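Local coordinates for F5/8 type C domain protein (Bacteroides ovatus, PDB 4ZRX) that is a putative alpha-L-fucosidase that probably hydrolyses terminal alpha-L-fucose residues from glycans and carries an F5/8 type C domain, at residues 48-53 and 329-334. Numbering follows the deposited sequence.
With EDO (1,2-ethanediol), chain D.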
loop_
_atom_site.group_PDB
_atom_site.type_symbol
_atom_site.label_atom_id
_atom_site.label_comp_id
_atom_site.label_asym_id
_atom_site.label_seq_id
_atom_site.Cartn_x
_atom_site.Cartn_y
_atom_site.Cartn_z
ATOM N N LEU A 48 -8.319 10.408 0.727
ATOM C CA LEU A 48 -8.001 11.792 0.865
ATOM C C LEU A 48 -7.920 12.181 2.340
ATOM O O LEU A 48 -8.950 12.461 2.994
ATOM C CB LEU A 48 -9.058 12.633 0.159
ATOM C CG LEU A 48 -9.223 12.421 -1.341
ATOM C CD1 LEU A 48 -10.563 13.001 -1.844
ATOM C CD2 LEU A 48 -8.057 13.067 -2.091
ATOM N N HIS A 49 -6.731 12.160 2.906
ATOM C CA HIS A 49 -6.505 12.710 4.227
ATOM C C HIS A 49 -6.320 14.211 4.102
ATOM O O HIS A 49 -5.349 14.690 3.510
ATOM C CB HIS A 49 -5.311 12.078 4.910
ATOM C CG HIS A 49 -5.568 10.729 5.473
ATOM N ND1 HIS A 49 -5.775 9.618 4.692
ATOM C CD2 HIS A 49 -5.571 10.296 6.744
ATOM C CE1 HIS A 49 -5.955 8.573 5.471
ATOM N NE2 HIS A 49 -5.809 8.960 6.719
ATOM N N PHE A 50 -7.275 14.936 4.692
ATOM C CA PHE A 50 -7.350 16.374 4.634
ATOM C C PHE A 50 -8.082 16.849 5.871
ATOM O O PHE A 50 -9.054 16.251 6.331
ATOM C CB PHE A 50 -8.088 16.798 3.374
ATOM C CG PHE A 50 -8.066 18.281 3.150
ATOM C CD1 PHE A 50 -6.867 18.954 2.924
ATOM C CD2 PHE A 50 -9.254 18.985 3.122
ATOM C CE1 PHE A 50 -6.860 20.314 2.682
ATOM C CE2 PHE A 50 -9.237 20.357 2.942
ATOM C CZ PHE A 50 -8.051 21.027 2.685
ATOM N N GLY A 51 -7.574 17.890 6.498
ATOM C CA GLY A 51 -8.199 18.446 7.694
ATOM C C GLY A 51 -7.338 19.470 8.373
ATOM O O GLY A 51 -6.450 20.090 7.752
ATOM N N ILE A 52 -7.589 19.653 9.664
ATOM C CA ILE A 52 -6.789 20.617 10.395
ATOM C C ILE A 52 -5.310 20.162 10.476
ATOM O O ILE A 52 -4.414 21.005 10.476
ATOM C CB ILE A 52 -7.441 20.875 11.754
ATOM C CG1 ILE A 52 -6.968 22.222 12.328
ATOM C CG2 ILE A 52 -7.212 19.711 12.645
ATOM C CD1 ILE A 52 -8.077 22.988 12.937
ATOM N N ASN A 53 -5.061 18.856 10.451
ATOM C CA ASN A 53 -3.689 18.343 10.484
ATOM C C ASN A 53 -2.880 18.813 9.288
ATOM O O ASN A 53 -1.641 18.949 9.366
ATOM C CB ASN A 53 -3.643 16.830 10.497
ATOM C CG ASN A 53 -4.122 16.212 11.761
ATOM O OD1 ASN A 53 -4.491 16.862 12.736
ATOM N ND2 ASN A 53 -4.132 14.910 11.748
ATOM N N ILE A 329 -3.770 10.096 -1.216
ATOM C CA ILE A 329 -3.101 11.258 -1.824
ATOM C C ILE A 329 -3.633 12.475 -1.068
ATOM O O ILE A 329 -4.846 12.788 -1.148
ATOM C CB ILE A 329 -3.418 11.402 -3.356
ATOM C CG1 ILE A 329 -2.949 10.135 -4.110
ATOM C CG2 ILE A 329 -2.725 12.643 -3.894
ATOM C CD1 ILE A 329 -4.007 9.179 -4.313
ATOM N N PRO A 330 -2.760 13.148 -0.332
ATOM C CA PRO A 330 -3.286 14.196 0.570
ATOM C C PRO A 330 -3.308 15.573 -0.051
ATOM O O PRO A 330 -2.245 16.062 -0.412
ATOM C CB PRO A 330 -2.295 14.201 1.694
ATOM C CG PRO A 330 -1.001 13.739 1.066
ATOM C CD PRO A 330 -1.347 12.846 -0.070
ATOM N N PRO A 331 -4.455 16.248 -0.093
ATOM C CA PRO A 331 -4.462 17.638 -0.544
ATOM C C PRO A 331 -3.657 18.524 0.398
ATOM O O PRO A 331 -3.585 18.281 1.602
ATOM C CB PRO A 331 -5.937 18.005 -0.552
ATOM C CG PRO A 331 -6.652 16.695 -0.719
ATOM C CD PRO A 331 -5.821 15.725 0.123
ATOM N N ASP A 332 -3.049 19.560 -0.162
ATOM C CA ASP A 332 -2.160 20.433 0.567
ATOM C C ASP A 332 -2.855 21.670 1.198
ATOM O O ASP A 332 -4.103 21.705 1.299
ATOM C CB ASP A 332 -1.019 20.818 -0.387
ATOM C CG ASP A 332 -1.416 21.761 -1.472
ATOM O OD1 ASP A 332 -2.550 22.270 -1.517
ATOM O OD2 ASP A 332 -0.496 22.022 -2.307
ATOM N N ARG A 333 -2.050 22.649 1.655
ATOM C CA ARG A 333 -2.631 23.832 2.327
ATOM C C ARG A 333 -3.305 24.808 1.365
ATOM O O ARG A 333 -4.030 25.716 1.801
ATOM C CB ARG A 333 -1.595 24.542 3.173
ATOM C CG ARG A 333 -1.100 23.703 4.301
ATOM C CD ARG A 333 -0.154 24.472 5.210
ATOM N NE ARG A 333 0.449 23.566 6.190
ATOM C CZ ARG A 333 1.385 23.898 7.062
ATOM N NH1 ARG A 333 1.816 25.162 7.123
ATOM N NH2 ARG A 333 1.883 22.958 7.875
ATOM N N ARG A 334 -3.104 24.624 0.055
ATOM C CA ARG A 334 -3.932 25.316 -0.949
ATOM C C ARG A 334 -5.292 24.658 -1.083
ATOM O O ARG A 334 -6.220 25.224 -1.653
ATOM C CB ARG A 334 -3.241 25.309 -2.310
ATOM C CG ARG A 334 -1.911 25.982 -2.272
ATOM C CD ARG A 334 -1.214 25.833 -3.613
ATOM N NE ARG A 334 -0.771 24.459 -3.824
ATOM C CZ ARG A 334 -0.247 23.967 -4.946
ATOM N NH1 ARG A 334 0.009 24.725 -5.990
ATOM N NH2 ARG A 334 0.077 22.697 -4.993
HETATM C C1 EDO D . -6.094 6.261 8.599
HETATM O O1 EDO D . -5.646 7.537 9.055
HETATM C C2 EDO D . -4.870 5.417 8.303
HETATM O O2 EDO D . -4.026 5.390 9.465
HETATM O O HOH W 1 -3.571 16.763 3.835
#
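Phe-50 turns its CG anti to the backbone N (chi1 -173°), which lays the ring's CD1–CE1 edge against Pro-331 and Asp-332, while chi1 -61° sets CG of Leu-48 beside its backbone N, and from there the CD2 branch reaches Ile-329 O at 3.4 Å. Segments 48-53 and 329-334 run out of the neighbouring parallel strands 44-48 and 324-328 of the TIM barrel, at the C-terminal rim where such enzymes keep their active sites. Pro-331 CB lies 3.7 Å from Phe-50 CD1. Its CG and CD both approach Leu-48 CD2, the Leu-48 and Pro-331 side chains crossing at about a right angle. The Phe-50 edge also meets two carbonyls near its plane, Pro-331 O nearest CD1 and Asp-332 O 3.4 Å from CE1; Trp-80 of helix 77-86 packs edge-to-face on the same ring. No direct hydrogen bond joins the segments; instead one water donates both to His-49 O and to Pro-331 O, at 2.7 Å from the latter. Within 329-334, Arg-334 holds Asp-332 in a side-on salt bridge, NE and NH2 both to OD2 on its syn side. The His-49 ring turns away from Pro-331, with ND1 hydrogen-bonded to Asn-328 OD1, into a pocket where 1,2-ethanediol, probably from the crystallisation liquor, is also hydrogen-bonded to His-98 and Glu-230. There His-49 NE2 meets the diol O1 at 2.7 Å, in a nearly straight hydrogen bond of 167°.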